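Local coordinates for vesicular integral-membrane protein VIP36 (Canis lupus familiaris, PDB 2DUP) that acts as a calcium-dependent intracellular lectin of the early secretory pathway, helping to transport and sort glycoproteins that carry high-mannose glycans, at residues I129-N134 with T149-C154. Numbering follows the deposited sequence.
Sequences ISVMVN and TELAGC. With GOL (glycerol), chain G.
Ile129 and Cys154 form an antiparallel hydrogen-bonded pair, Ile129 N to Cys154 O and Cys154 N to Ile129 O both 2.9 Å, where strand 129-134 meets strand 152-154 at 169°. Ser130 and Gly153 follow as a non-hydrogen-bonded pair. Glycine suits this place: with no side chain, Gly153 lets the strands close to 4.0 Å between its CA and that of Ser130, and its CA lies 3.0 Å from Ile129 O, beside the Glu150 side chain. Val131 then bonds two successive residues, its N giving to Ala152 O and its O taking Leu151 N, each at 3.1 Å, and the pairing becomes irregular there.

On the face of Ile129 and Val131, branched and small apolar residues pack closely. Val131 CG1, set between its own N and carbonyl carbon (chi1 48°), reaches the CB atoms of both Leu151 and Ala152. Val133 CG2 meets Leu151 CD1 at 3.7 Å, the two side chains crossing at a slant. On the other face the long, unbranched Met132 runs out straight, which carries SD and CE to CB and OG1 of Thr149, while Ser130 CB touches the aliphatic CG of Glu150, whose carboxylate goes on to a salt bridge with Arg124 and a hydrogen bond with Tyr128. Where the strands part, a glycerol, probably from the crystallisation liquor, bridges the backbones: its O1 accepts from Val133 N and donates to Thr149 O at 2.7 Å.

Strand 152-155 is one of the two edge strands of the seven-stranded sheet in this legume-lectin-like domain, and strand 109-114 pairs with the other edge of strand 128-135. Val131, Leu151 and Ala152 pack on Ile192 and Ile194 of strand 189-198, to which the Cys154-Cys191 disulfide ties this edge covalently, joining the two sheets of the sandwich.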
loop_
_atom_site.group_PDB
_atom_site.type_symbol
_atom_site.label_atom_id
_atom_site.label_comp_id
_atom_site.label_asym_id
_atom_site.label_seq_id
_atom_site.Cartn_x
_atom_site.Cartn_y
_atom_site.Cartn_z
ATOM N N ILE A 129 7.730 -1.833 7.401
ATOM C CA ILE A 129 7.194 -1.854 6.044
ATOM C C ILE A 129 7.616 -3.168 5.408
ATOM O O ILE A 129 8.774 -3.498 5.479
ATOM C CB ILE A 129 7.661 -0.655 5.176
ATOM C CG1 ILE A 129 7.224 0.676 5.805
ATOM C CG2 ILE A 129 7.097 -0.760 3.753
ATOM C CD1 ILE A 129 7.645 1.891 4.983
ATOM N N SER A 130 6.672 -3.933 4.843
ATOM C CA SER A 130 7.020 -5.216 4.194
ATOM C C SER A 130 6.196 -5.451 2.947
ATOM O O SER A 130 5.194 -4.777 2.702
ATOM C CB SER A 130 6.827 -6.388 5.139
ATOM O OG SER A 130 5.477 -6.460 5.523
ATOM N N VAL A 131 6.615 -6.424 2.163
ATOM C CA VAL A 131 5.959 -6.701 0.907
ATOM C C VAL A 131 5.490 -8.148 0.945
ATOM O O VAL A 131 6.112 -8.982 1.595
ATOM C CB VAL A 131 6.885 -6.391 -0.300
ATOM C CG1 VAL A 131 8.291 -7.000 -0.100
ATOM C CG2 VAL A 131 6.288 -6.912 -1.591
ATOM N N MET A 132 4.382 -8.441 0.277
ATOM C CA MET A 132 3.908 -9.815 0.221
ATOM C C MET A 132 3.331 -10.021 -1.150
ATOM O O MET A 132 2.598 -9.161 -1.618
ATOM C CB MET A 132 2.816 -10.048 1.276
ATOM C CG MET A 132 2.145 -11.436 1.226
ATOM S SD MET A 132 0.944 -11.519 2.583
ATOM C CE MET A 132 0.125 -13.111 2.293
ATOM N N VAL A 133 3.660 -11.146 -1.773
ATOM C CA VAL A 133 3.108 -11.528 -3.060
ATOM C C VAL A 133 2.244 -12.806 -2.860
ATOM O O VAL A 133 2.643 -13.725 -2.158
ATOM C CB VAL A 133 4.227 -11.710 -4.111
ATOM C CG1 VAL A 133 3.697 -12.318 -5.452
ATOM C CG2 VAL A 133 4.900 -10.350 -4.369
ATOM N N ASN A 134 1.047 -12.822 -3.423
ATOM C CA ASN A 134 0.073 -13.835 -3.063
ATOM C C ASN A 134 -0.604 -14.273 -4.341
ATOM O O ASN A 134 -0.801 -13.484 -5.228
ATOM C CB ASN A 134 -0.912 -13.258 -2.015
ATOM C CG ASN A 134 -1.641 -14.318 -1.201
ATOM O OD1 ASN A 134 -1.681 -15.496 -1.550
ATOM N ND2 ASN A 134 -2.241 -13.887 -0.104
ATOM N N THR A 149 4.955 -14.923 5.715
ATOM C CA THR A 149 4.655 -14.618 4.313
ATOM C C THR A 149 5.371 -13.368 3.758
ATOM O O THR A 149 5.172 -12.997 2.601
ATOM C CB THR A 149 3.140 -14.553 4.102
ATOM O OG1 THR A 149 2.578 -13.688 5.092
ATOM C CG2 THR A 149 2.527 -15.943 4.295
ATOM N N GLU A 150 6.226 -12.747 4.566
ATOM C CA GLU A 150 6.957 -11.534 4.152
ATOM C C GLU A 150 8.118 -11.895 3.222
ATOM O O GLU A 150 8.952 -12.720 3.578
ATOM C CB GLU A 150 7.460 -10.777 5.405
ATOM C CG GLU A 150 8.762 -9.962 5.229
ATOM C CD GLU A 150 9.448 -9.591 6.545
ATOM O OE1 GLU A 150 8.937 -9.933 7.636
ATOM O OE2 GLU A 150 10.517 -8.945 6.490
ATOM N N LEU A 151 8.173 -11.285 2.041
ATOM C CA LEU A 151 9.340 -11.420 1.158
ATOM C C LEU A 151 10.532 -10.628 1.652
ATOM O O LEU A 151 11.630 -11.157 1.789
ATOM C CB LEU A 151 9.023 -10.920 -0.250
ATOM C CG LEU A 151 7.927 -11.585 -1.036
ATOM C CD1 LEU A 151 7.961 -10.958 -2.383
ATOM C CD2 LEU A 151 8.217 -13.100 -1.133
ATOM N N ALA A 152 10.301 -9.341 1.918
ATOM C CA ALA A 152 11.338 -8.424 2.373
ATOM C C ALA A 152 10.671 -7.334 3.205
ATOM O O ALA A 152 9.454 -7.180 3.142
ATOM C CB ALA A 152 12.059 -7.818 1.179
ATOM N N GLY A 153 11.463 -6.600 3.988
ATOM C CA GLY A 153 10.930 -5.542 4.855
ATOM C C GLY A 153 12.023 -4.673 5.442
ATOM O O GLY A 153 13.214 -4.959 5.241
ATOM N N CYS A 154 11.618 -3.620 6.157
ATOM C CA CYS A 154 12.535 -2.677 6.786
ATOM C C CYS A 154 11.780 -1.931 7.889
ATOM O O CYS A 154 10.577 -1.653 7.743
ATOM C CB CYS A 154 13.097 -1.671 5.727
ATOM S SG CYS A 154 12.089 -0.182 5.383
HETATM C C1 GOL G . 5.102 -14.859 -0.372
HETATM O O1 GOL G . 5.115 -13.466 -0.098
HETATM C C2 GOL G . 6.399 -15.561 0.060
HETATM O O2 GOL G . 6.336 -15.997 1.407
HETATM C C3 GOL G . 6.793 -16.722 -0.863
HETATM O O3 GOL G . 6.387 -16.539 -2.209
#